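Local structure of phage-like element PBSX protein XkdH (Bacillus subtilis, 3F3B) at residues I8-E16 / D81-W90; N92-P100 / V110-L118. The protein is of unknown function but is encoded by the phage-like element PBSX and probably belongs to a clan of barrel-like phage proteins. All coordinates share one frame; numbering follows the deposited sequence.

Contact 1 of 2, residues I8-E16 / D81-W90. With PO4 (phosphate ion), chain B.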
loop_
_atom_site.group_PDB
_atom_site.type_symbol
_atom_site.label_atom_id
_atom_site.label_comp_id
_atom_site.label_asym_id
_atom_site.label_seq_id
_atom_site.Cartn_x
_atom_site.Cartn_y
_atom_site.Cartn_z
ATOM N N ILE A 8 -10.370 13.848 4.725
ATOM C CA ILE A 8 -9.990 12.569 5.313
ATOM C C ILE A 8 -10.525 11.390 4.492
ATOM O O ILE A 8 -11.708 11.329 4.180
ATOM C CB ILE A 8 -10.536 12.441 6.771
ATOM C CG1 ILE A 8 -9.528 12.994 7.782
ATOM C CG2 ILE A 8 -10.821 10.988 7.102
ATOM C CD1 ILE A 8 -9.120 14.427 7.543
ATOM N N HIS A 9 -9.645 10.459 4.140
ATOM C CA HIS A 9 -10.053 9.275 3.398
ATOM C C HIS A 9 -9.941 8.057 4.315
ATOM O O HIS A 9 -9.388 8.138 5.406
ATOM C CB HIS A 9 -9.173 9.079 2.164
ATOM C CG HIS A 9 -9.267 10.199 1.177
ATOM N ND1 HIS A 9 -10.464 10.604 0.623
ATOM C CD2 HIS A 9 -8.317 11.004 0.649
ATOM C CE1 HIS A 9 -10.245 11.610 -0.205
ATOM N NE2 HIS A 9 -8.951 11.872 -0.208
ATOM N N ARG A 10 -10.484 6.931 3.879
ATOM C CA ARG A 10 -10.434 5.708 4.676
ATOM C C ARG A 10 -9.894 4.584 3.820
ATOM O O ARG A 10 -10.341 4.388 2.693
ATOM C CB ARG A 10 -11.833 5.330 5.179
ATOM C CG ARG A 10 -12.438 6.351 6.115
ATOM C CD ARG A 10 -11.673 6.393 7.420
ATOM N NE ARG A 10 -12.081 7.523 8.249
ATOM C CZ ARG A 10 -12.098 7.504 9.576
ATOM N NH1 ARG A 10 -11.737 6.408 10.236
ATOM N NH2 ARG A 10 -12.464 8.586 10.247
ATOM N N CYS A 11 -8.935 3.841 4.359
ATOM C CA CYS A 11 -8.353 2.728 3.626
ATOM C C CYS A 11 -8.105 1.526 4.532
ATOM O O CYS A 11 -8.096 1.638 5.761
ATOM C CB CYS A 11 -7.025 3.154 2.996
ATOM S SG CYS A 11 -5.729 3.498 4.212
ATOM N N ASP A 12 -7.929 0.369 3.907
ATOM C CA ASP A 12 -7.614 -0.849 4.634
ATOM C C ASP A 12 -6.151 -1.092 4.321
ATOM O O ASP A 12 -5.703 -0.839 3.203
ATOM C CB ASP A 12 -8.449 -2.024 4.138
ATOM C CG ASP A 12 -9.904 -1.894 4.511
ATOM O OD1 ASP A 12 -10.199 -1.210 5.521
ATOM O OD2 ASP A 12 -10.745 -2.491 3.806
ATOM N N ILE A 13 -5.407 -1.574 5.304
ATOM C CA ILE A 13 -3.993 -1.819 5.123
ATOM C C ILE A 13 -3.658 -3.302 5.305
ATOM O O ILE A 13 -4.184 -3.961 6.198
ATOM C CB ILE A 13 -3.184 -0.969 6.128
ATOM C CG1 ILE A 13 -3.602 0.501 6.016
ATOM C CG2 ILE A 13 -1.707 -1.083 5.838
ATOM C CD1 ILE A 13 -2.999 1.416 7.086
ATOM N N TYR A 14 -2.779 -3.807 4.446
ATOM C CA TYR A 14 -2.335 -5.200 4.476
ATOM C C TYR A 14 -0.818 -5.207 4.535
ATOM O O TYR A 14 -0.155 -4.571 3.710
ATOM C CB TYR A 14 -2.745 -5.945 3.197
ATOM C CG TYR A 14 -4.227 -6.001 2.921
ATOM C CD1 TYR A 14 -4.914 -7.217 2.944
ATOM C CD2 TYR A 14 -4.941 -4.844 2.608
ATOM C CE1 TYR A 14 -6.277 -7.278 2.657
ATOM C CE2 TYR A 14 -6.300 -4.889 2.324
ATOM C CZ TYR A 14 -6.965 -6.107 2.350
ATOM O OH TYR A 14 -8.318 -6.146 2.085
ATOM N N HIS A 15 -0.265 -5.950 5.485
ATOM C CA HIS A 15 1.176 -6.033 5.622
ATOM C C HIS A 15 1.745 -7.264 4.928
ATOM O O HIS A 15 1.122 -8.325 4.918
ATOM C CB HIS A 15 1.559 -6.081 7.095
ATOM C CG HIS A 15 1.055 -4.922 7.889
ATOM N ND1 HIS A 15 1.112 -3.624 7.428
ATOM C CD2 HIS A 15 0.535 -4.857 9.135
ATOM C CE1 HIS A 15 0.652 -2.809 8.358
ATOM N NE2 HIS A 15 0.296 -3.531 9.404
ATOM N N GLU A 16 2.927 -7.116 4.341
ATOM C CA GLU A 16 3.578 -8.246 3.702
ATOM C C GLU A 16 3.881 -9.212 4.846
ATOM O O GLU A 16 4.224 -8.787 5.949
ATOM C CB GLU A 16 4.882 -7.802 3.026
ATOM C CG GLU A 16 4.684 -6.915 1.801
ATOM C CD GLU A 16 4.304 -7.704 0.550
ATOM O OE1 GLU A 16 3.547 -8.695 0.670
ATOM O OE2 GLU A 16 4.752 -7.327 -0.559
ATOM N N ASP A 81 -0.054 1.517 12.345
ATOM C CA ASP A 81 1.065 0.610 12.046
ATOM C C ASP A 81 1.325 0.695 10.541
ATOM O O ASP A 81 0.646 0.039 9.749
ATOM C CB ASP A 81 0.687 -0.828 12.420
ATOM C CG ASP A 81 1.856 -1.807 12.310
ATOM O OD1 ASP A 81 2.664 -1.715 11.360
ATOM O OD2 ASP A 81 1.954 -2.701 13.178
ATOM N N ILE A 82 2.303 1.504 10.154
ATOM C CA ILE A 82 2.636 1.695 8.744
ATOM C C ILE A 82 3.963 1.034 8.407
ATOM O O ILE A 82 4.963 1.255 9.087
ATOM C CB ILE A 82 2.741 3.197 8.401
ATOM C CG1 ILE A 82 1.461 3.931 8.835
ATOM C CG2 ILE A 82 3.019 3.370 6.922
ATOM C CD1 ILE A 82 0.185 3.414 8.210
ATOM N N ARG A 83 3.965 0.225 7.354
ATOM C CA ARG A 83 5.169 -0.479 6.920
ATOM C C ARG A 83 5.316 -0.343 5.412
ATOM O O ARG A 83 4.329 -0.316 4.694
ATOM C CB ARG A 83 5.072 -1.963 7.274
ATOM C CG ARG A 83 4.757 -2.240 8.723
ATOM C CD ARG A 83 4.508 -3.723 8.946
ATOM N NE ARG A 83 3.867 -3.959 10.234
ATOM C CZ ARG A 83 3.474 -5.150 10.670
ATOM N NH1 ARG A 83 3.657 -6.229 9.922
ATOM N NH2 ARG A 83 2.877 -5.258 11.852
ATOM N N VAL A 84 6.544 -0.254 4.920
ATOM C CA VAL A 84 6.715 -0.136 3.483
ATOM C C VAL A 84 6.326 -1.468 2.843
ATOM O O VAL A 84 6.451 -2.533 3.456
ATOM C CB VAL A 84 8.162 0.268 3.109
ATOM C CG1 VAL A 84 8.381 0.119 1.619
ATOM C CG2 VAL A 84 8.401 1.719 3.508
ATOM N N ASN A 85 5.828 -1.382 1.614
ATOM C CA ASN A 85 5.370 -2.534 0.861
ATOM C C ASN A 85 3.994 -2.928 1.369
ATOM O O ASN A 85 3.464 -3.982 1.014
ATOM C CB ASN A 85 6.356 -3.695 0.972
ATOM C CG ASN A 85 7.672 -3.393 0.295
ATOM O OD1 ASN A 85 7.710 -3.035 -0.880
ATOM N ND2 ASN A 85 8.765 -3.530 1.037
ATOM N N ASP A 86 3.419 -2.077 2.213
ATOM C CA ASP A 86 2.076 -2.317 2.714
ATOM C C ASP A 86 1.162 -2.141 1.521
ATOM O O ASP A 86 1.476 -1.363 0.614
ATOM C CB ASP A 86 1.651 -1.256 3.729
ATOM C CG ASP A 86 1.964 -1.634 5.139
ATOM O OD1 ASP A 86 2.441 -2.773 5.358
ATOM O OD2 ASP A 86 1.726 -0.783 6.025
ATOM N N LYS A 87 0.039 -2.849 1.513
ATOM C CA LYS A 87 -0.935 -2.678 0.444
ATOM C C LYS A 87 -2.114 -1.959 1.083
ATOM O O LYS A 87 -2.644 -2.416 2.097
ATOM C CB LYS A 87 -1.414 -4.019 -0.116
ATOM C CG LYS A 87 -2.585 -3.874 -1.100
ATOM C CD LYS A 87 -2.944 -5.184 -1.796
ATOM C CE LYS A 87 -3.482 -6.222 -0.821
ATOM N NZ LYS A 87 -3.832 -7.484 -1.517
ATOM N N ILE A 88 -2.506 -0.822 0.527
ATOM C CA ILE A 88 -3.647 -0.119 1.084
ATOM C C ILE A 88 -4.747 -0.098 0.036
ATOM O O ILE A 88 -4.483 0.041 -1.161
ATOM C CB ILE A 88 -3.309 1.336 1.508
ATOM C CG1 ILE A 88 -3.104 2.215 0.271
ATOM C CG2 ILE A 88 -2.073 1.345 2.405
ATOM C CD1 ILE A 88 -3.014 3.699 0.582
ATOM N N ILE A 89 -5.981 -0.264 0.499
ATOM C CA ILE A 89 -7.141 -0.265 -0.374
ATOM C C ILE A 89 -7.956 0.991 -0.083
ATOM O O ILE A 89 -8.464 1.165 1.026
ATOM C CB ILE A 89 -8.041 -1.484 -0.109
ATOM C CG1 ILE A 89 -7.226 -2.785 -0.168
ATOM C CG2 ILE A 89 -9.194 -1.490 -1.103
ATOM C CD1 ILE A 89 -6.800 -3.213 -1.546
ATOM N N TRP A 90 -8.059 1.869 -1.076
ATOM C CA TRP A 90 -8.827 3.096 -0.942
ATOM C C TRP A 90 -9.787 3.154 -2.117
ATOM O O TRP A 90 -9.362 3.157 -3.274
ATOM C CB TRP A 90 -7.911 4.316 -0.961
ATOM C CG TRP A 90 -8.659 5.608 -1.113
ATOM C CD1 TRP A 90 -9.529 6.167 -0.218
ATOM C CD2 TRP A 90 -8.631 6.484 -2.246
ATOM N NE1 TRP A 90 -10.046 7.339 -0.725
ATOM C CE2 TRP A 90 -9.513 7.556 -1.970
ATOM C CE3 TRP A 90 -7.947 6.467 -3.472
ATOM C CZ2 TRP A 90 -9.731 8.603 -2.874
ATOM C CZ3 TRP A 90 -8.162 7.508 -4.373
ATOM C CH2 TRP A 90 -9.050 8.562 -4.067
HETATM P P PO4 B . -13.217 7.862 1.108
HETATM O O1 PO4 B . -13.844 6.921 0.140
HETATM O O2 PO4 B . -14.261 8.738 1.700
HETATM O O3 PO4 B . -12.551 7.089 2.184
HETATM O O4 PO4 B . -12.214 8.699 0.405
HETATM O O HOH W 1 -11.124 1.209 1.564
HETATM O O HOH W 2 4.135 -4.560 4.743
HETATM O O HOH W 3 5.261 -6.169 6.836
#
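Strands 9-14 and 87-90 run antiparallel, their axes 4.4 Å apart at closest approach, with D12-I89 and Y14-K87 as hydrogen-bonded pairs and I13-I88 as the non-hydrogen-bonded pair between them. Y14 N donates a hydrogen bond to K87 O at 2.7 Å, and K87 N donates one to Y14 O. K87 then folds back over Y14. Its chain turns at chi3 (66°), which lays CE and NZ over one face of the ring. NZ lies 4.7 Å from the centroid of the Y14 ring, a cation-pi contact. I89 CG1 meets the same ring obliquely at CE2. I13 and I88 point to the other side of the sheet, where F76 of strand 66-77 also packs on I13. This pairing closes a ring of antiparallel strands, with 9-19 also beside 48-61 and 87-90 also beside 93-97, a barrel-like sheet consistent with the family. Beyond the paired strands, a type II turn from R83 to D86 presents two side chains to H15. H15 ND1 donates to D86 OD1 at 2.6 Å, nearly in the ring plane but from above the carboxylate plane. The R83 guanidinium lies flat on one face of H15, planes 14° apart and centres 3.7 Å apart. R83 is itself held side-on by D81, with NE and NH2 each bonded to one oxygen; this salt bridge should help to fix the rotation of the stacked group. At the far end W90 and H9 meet obliquely. Both H9 ND1 and W90 NE1 donate to O4 of a phosphate ion, W90 NE1 at 2.8 Å. R10 N binds another oxygen of the ion, which probably came from the crystallisation liquor.

Contact 2 of 2, residues N92-P100 / V110-L118. With PO4 (phosphate ion), chain C.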
loop_
_atom_site.group_PDB
_atom_site.type_symbol
_atom_site.label_atom_id
_atom_site.label_comp_id
_atom_site.label_asym_id
_atom_site.label_seq_id
_atom_site.Cartn_x
_atom_site.Cartn_y
_atom_site.Cartn_z
ATOM N N ASN A 92 -11.758 0.910 -3.419
ATOM C CA ASN A 92 -11.610 -0.248 -4.291
ATOM C C ASN A 92 -10.346 -0.332 -5.129
ATOM O O ASN A 92 -10.255 -1.175 -6.019
ATOM C CB ASN A 92 -12.821 -0.371 -5.216
ATOM C CG ASN A 92 -14.108 -0.558 -4.456
ATOM O OD1 ASN A 92 -14.207 -1.430 -3.589
ATOM N ND2 ASN A 92 -15.110 0.258 -4.776
ATOM N N HIS A 93 -9.375 0.530 -4.880
ATOM C CA HIS A 93 -8.144 0.429 -5.650
ATOM C C HIS A 93 -6.975 0.081 -4.747
ATOM O O HIS A 93 -6.947 0.455 -3.572
ATOM C CB HIS A 93 -7.855 1.721 -6.414
ATOM C CG HIS A 93 -8.766 1.943 -7.581
ATOM N ND1 HIS A 93 -9.966 2.613 -7.473
ATOM C CD2 HIS A 93 -8.659 1.567 -8.877
ATOM C CE1 HIS A 93 -10.558 2.643 -8.654
ATOM N NE2 HIS A 93 -9.786 2.017 -9.523
ATOM N N LYS A 94 -6.021 -0.650 -5.313
ATOM C CA LYS A 94 -4.829 -1.083 -4.600
ATOM C C LYS A 94 -3.662 -0.101 -4.736
ATOM O O LYS A 94 -3.412 0.451 -5.807
ATOM C CB LYS A 94 -4.407 -2.460 -5.114
ATOM C CG LYS A 94 -5.464 -3.539 -4.882
ATOM C CD LYS A 94 -5.046 -4.887 -5.448
ATOM C CE LYS A 94 -6.057 -5.965 -5.071
ATOM N NZ LYS A 94 -5.682 -7.322 -5.576
ATOM N N TYR A 95 -2.952 0.109 -3.635
ATOM C CA TYR A 95 -1.796 0.999 -3.616
ATOM C C TYR A 95 -0.726 0.337 -2.762
ATOM O O TYR A 95 -1.037 -0.382 -1.805
ATOM C CB TYR A 95 -2.165 2.355 -3.008
ATOM C CG TYR A 95 -3.176 3.116 -3.819
ATOM C CD1 TYR A 95 -2.784 3.868 -4.925
ATOM C CD2 TYR A 95 -4.534 3.031 -3.529
ATOM C CE1 TYR A 95 -3.720 4.510 -5.727
ATOM C CE2 TYR A 95 -5.484 3.670 -4.328
ATOM C CZ TYR A 95 -5.069 4.405 -5.427
ATOM O OH TYR A 95 -6.001 5.016 -6.238
ATOM N N ILE A 96 0.532 0.556 -3.122
ATOM C CA ILE A 96 1.631 -0.003 -2.356
ATOM C C ILE A 96 2.460 1.148 -1.821
ATOM O O ILE A 96 2.717 2.105 -2.543
ATOM C CB ILE A 96 2.545 -0.890 -3.223
ATOM C CG1 ILE A 96 1.714 -1.967 -3.921
ATOM C CG2 ILE A 96 3.615 -1.547 -2.345
ATOM C CD1 ILE A 96 0.869 -2.794 -2.960
ATOM N N LEU A 97 2.855 1.068 -0.554
ATOM C CA LEU A 97 3.691 2.111 0.035
ATOM C C LEU A 97 5.111 1.855 -0.477
ATOM O O LEU A 97 5.704 0.824 -0.185
ATOM C CB LEU A 97 3.621 2.041 1.561
ATOM C CG LEU A 97 2.177 2.023 2.082
ATOM C CD1 LEU A 97 2.174 2.210 3.586
ATOM C CD2 LEU A 97 1.352 3.122 1.414
ATOM N N LYS A 98 5.653 2.793 -1.247
ATOM C CA LYS A 98 6.972 2.603 -1.839
ATOM C C LYS A 98 8.144 3.228 -1.116
ATOM O O LYS A 98 8.822 2.569 -0.327
ATOM C CB LYS A 98 6.967 3.093 -3.290
ATOM C CG LYS A 98 5.775 2.592 -4.103
ATOM C CD LYS A 98 5.619 1.075 -4.041
ATOM C CE LYS A 98 6.725 0.349 -4.795
ATOM N NZ LYS A 98 6.531 -1.130 -4.771
ATOM N N LEU A 99 8.407 4.494 -1.411
ATOM C CA LEU A 99 9.524 5.184 -0.782
ATOM C C LEU A 99 9.423 5.058 0.733
ATOM O O LEU A 99 8.370 4.683 1.261
ATOM C CB LEU A 99 9.541 6.658 -1.202
ATOM C CG LEU A 99 9.828 6.931 -2.683
ATOM C CD1 LEU A 99 11.058 6.125 -3.110
ATOM C CD2 LEU A 99 8.629 6.550 -3.539
ATOM N N PRO A 100 10.523 5.351 1.450
ATOM C CA PRO A 100 10.569 5.276 2.912
ATOM C C PRO A 100 9.525 6.184 3.537
ATOM O O PRO A 100 9.110 7.170 2.922
ATOM C CB PRO A 100 11.984 5.746 3.235
ATOM C CG PRO A 100 12.754 5.306 2.053
ATOM C CD PRO A 100 11.848 5.690 0.912
ATOM N N VAL A 110 4.148 8.871 3.905
ATOM C CA VAL A 110 4.710 7.859 3.035
ATOM C C VAL A 110 4.017 7.912 1.690
ATOM O O VAL A 110 2.824 8.183 1.623
ATOM C CB VAL A 110 4.522 6.456 3.652
ATOM C CG1 VAL A 110 3.026 6.146 3.793
ATOM C CG2 VAL A 110 5.234 5.406 2.804
ATOM N N VAL A 111 4.768 7.651 0.624
ATOM C CA VAL A 111 4.229 7.667 -0.725
ATOM C C VAL A 111 3.544 6.350 -1.073
ATOM O O VAL A 111 4.075 5.262 -0.811
ATOM C CB VAL A 111 5.351 7.933 -1.770
ATOM C CG1 VAL A 111 4.813 7.749 -3.181
ATOM C CG2 VAL A 111 5.902 9.364 -1.599
ATOM N N ALA A 112 2.348 6.454 -1.649
ATOM C CA ALA A 112 1.595 5.281 -2.073
ATOM C C ALA A 112 1.599 5.303 -3.609
ATOM O O ALA A 112 1.490 6.371 -4.210
ATOM C CB ALA A 112 0.173 5.354 -1.541
ATOM N N VAL A 113 1.742 4.143 -4.245
ATOM C CA VAL A 113 1.761 4.099 -5.700
ATOM C C VAL A 113 0.793 3.051 -6.246
ATOM O O VAL A 113 0.711 1.935 -5.731
ATOM C CB VAL A 113 3.206 3.815 -6.247
ATOM C CG1 VAL A 113 3.205 3.805 -7.774
ATOM C CG2 VAL A 113 4.172 4.885 -5.764
ATOM N N ARG A 114 0.060 3.435 -7.291
ATOM C CA ARG A 114 -0.911 2.571 -7.964
ATOM C C ARG A 114 -0.329 1.175 -8.150
ATOM O O ARG A 114 0.674 0.992 -8.834
ATOM C CB ARG A 114 -1.282 3.193 -9.314
ATOM C CG ARG A 114 -2.087 2.324 -10.265
ATOM C CD ARG A 114 -2.311 3.073 -11.593
ATOM N NE ARG A 114 -2.425 2.180 -12.747
ATOM C CZ ARG A 114 -3.488 1.427 -13.015
ATOM N NH1 ARG A 114 -4.546 1.454 -12.210
ATOM N NH2 ARG A 114 -3.491 0.637 -14.084
ATOM N N ASP A 115 -0.972 0.192 -7.533
ATOM C CA ASP A 115 -0.515 -1.189 -7.592
ATOM C C ASP A 115 -0.170 -1.685 -8.991
ATOM O O ASP A 115 0.966 -2.084 -9.246
ATOM C CB ASP A 115 -1.564 -2.116 -6.976
ATOM C CG ASP A 115 -0.964 -3.409 -6.451
ATOM O OD1 ASP A 115 0.170 -3.747 -6.851
ATOM O OD2 ASP A 115 -1.628 -4.091 -5.639
ATOM N N GLU A 116 -1.141 -1.657 -9.899
ATOM C CA GLU A 116 -0.913 -2.150 -11.256
ATOM C C GLU A 116 0.026 -1.363 -12.162
ATOM O O GLU A 116 0.094 -1.634 -13.360
ATOM C CB GLU A 116 -2.249 -2.361 -11.977
ATOM C CG GLU A 116 -2.977 -3.621 -11.523
ATOM C CD GLU A 116 -4.171 -3.958 -12.389
ATOM O OE1 GLU A 116 -5.110 -3.134 -12.460
ATOM O OE2 GLU A 116 -4.169 -5.049 -12.996
ATOM N N SER A 117 0.751 -0.397 -11.604
ATOM C CA SER A 117 1.696 0.378 -12.402
ATOM C C SER A 117 3.100 -0.056 -12.004
ATOM O O SER A 117 4.093 0.462 -12.515
ATOM C CB SER A 117 1.528 1.886 -12.163
ATOM O OG SER A 117 2.123 2.289 -10.943
ATOM N N LEU A 118 3.167 -1.011 -11.077
ATOM C CA LEU A 118 4.438 -1.550 -10.599
ATOM C C LEU A 118 4.961 -2.608 -11.565
ATOM O O LEU A 118 4.277 -2.870 -12.579
ATOM C CB LEU A 118 4.269 -2.174 -9.209
ATOM C CG LEU A 118 4.385 -1.282 -7.970
ATOM C CD1 LEU A 118 3.391 -0.142 -8.033
ATOM C CD2 LEU A 118 4.149 -2.127 -6.734
HETATM P P PO4 C . -5.470 -1.439 -9.123
HETATM O O1 PO4 C . -4.619 -2.654 -9.035
HETATM O O2 PO4 C . -6.623 -1.573 -8.198
HETATM O O3 PO4 C . -4.668 -0.244 -8.747
HETATM O O4 PO4 C . -5.967 -1.283 -10.516
#
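V113 N donates to I96 O at 2.8 Å, and I96 N donates back to V113 O. K98 N reaches V111 O and D115 N reaches K94 O, so the bonding continues past both ends of this pair. The bond from D115 N is nearly straight (168°), but the donor stands well above the K94 carbonyl plane. Strands 93-97 and 107-114 are antiparallel neighbours in the barrel-like sheet, and strand 66-77 lies on the other side of 107-114. On one face A112 CB packs against Y95 CB and L97 CD2, and L97 CB touches V110 CG2 at 3.9 Å. F72 meets the Y95 ring there. On the other face I96 CG1 meets L118 CD2 at 3.7 Å, though L118 is poorly ordered. D115 holds CG anti to its backbone nitrogen (chi1 -155°), which sets the carboxylate beside K94 and I96. Its OD2 lies 3.3 Å from K94 CB, and its OD1 faces I96 CG1. R114 O accepts two bonds from the poorly ordered S117, one from OG at 2.9 Å and one from the backbone N, within the turn that follows the strand. K94 N donates to O2 of a phosphate ion at 3.1 Å.

Contacts 1 and 2 are successive steps round one sheet. Strand 87-90 of contact 1 is the antiparallel neighbour of strand 93-97 of contact 2, and the two follow each other in the chain. I88 N and Y95 O, 2.8 Å apart, are probably hydrogen-bonded, as are N85 N and L97 O. Both contacts are partly buried and lie near the centre of the chain. Their chemistry differs. The 8-16 / 81-90 contact has a histidine held by D86 and stacked by R83 at one end, and the H9 and W90 rings at the other. The 92-100 / 110-118 contact relies more on aliphatic packing and backbone bonds. Each has a phosphate ion at one end.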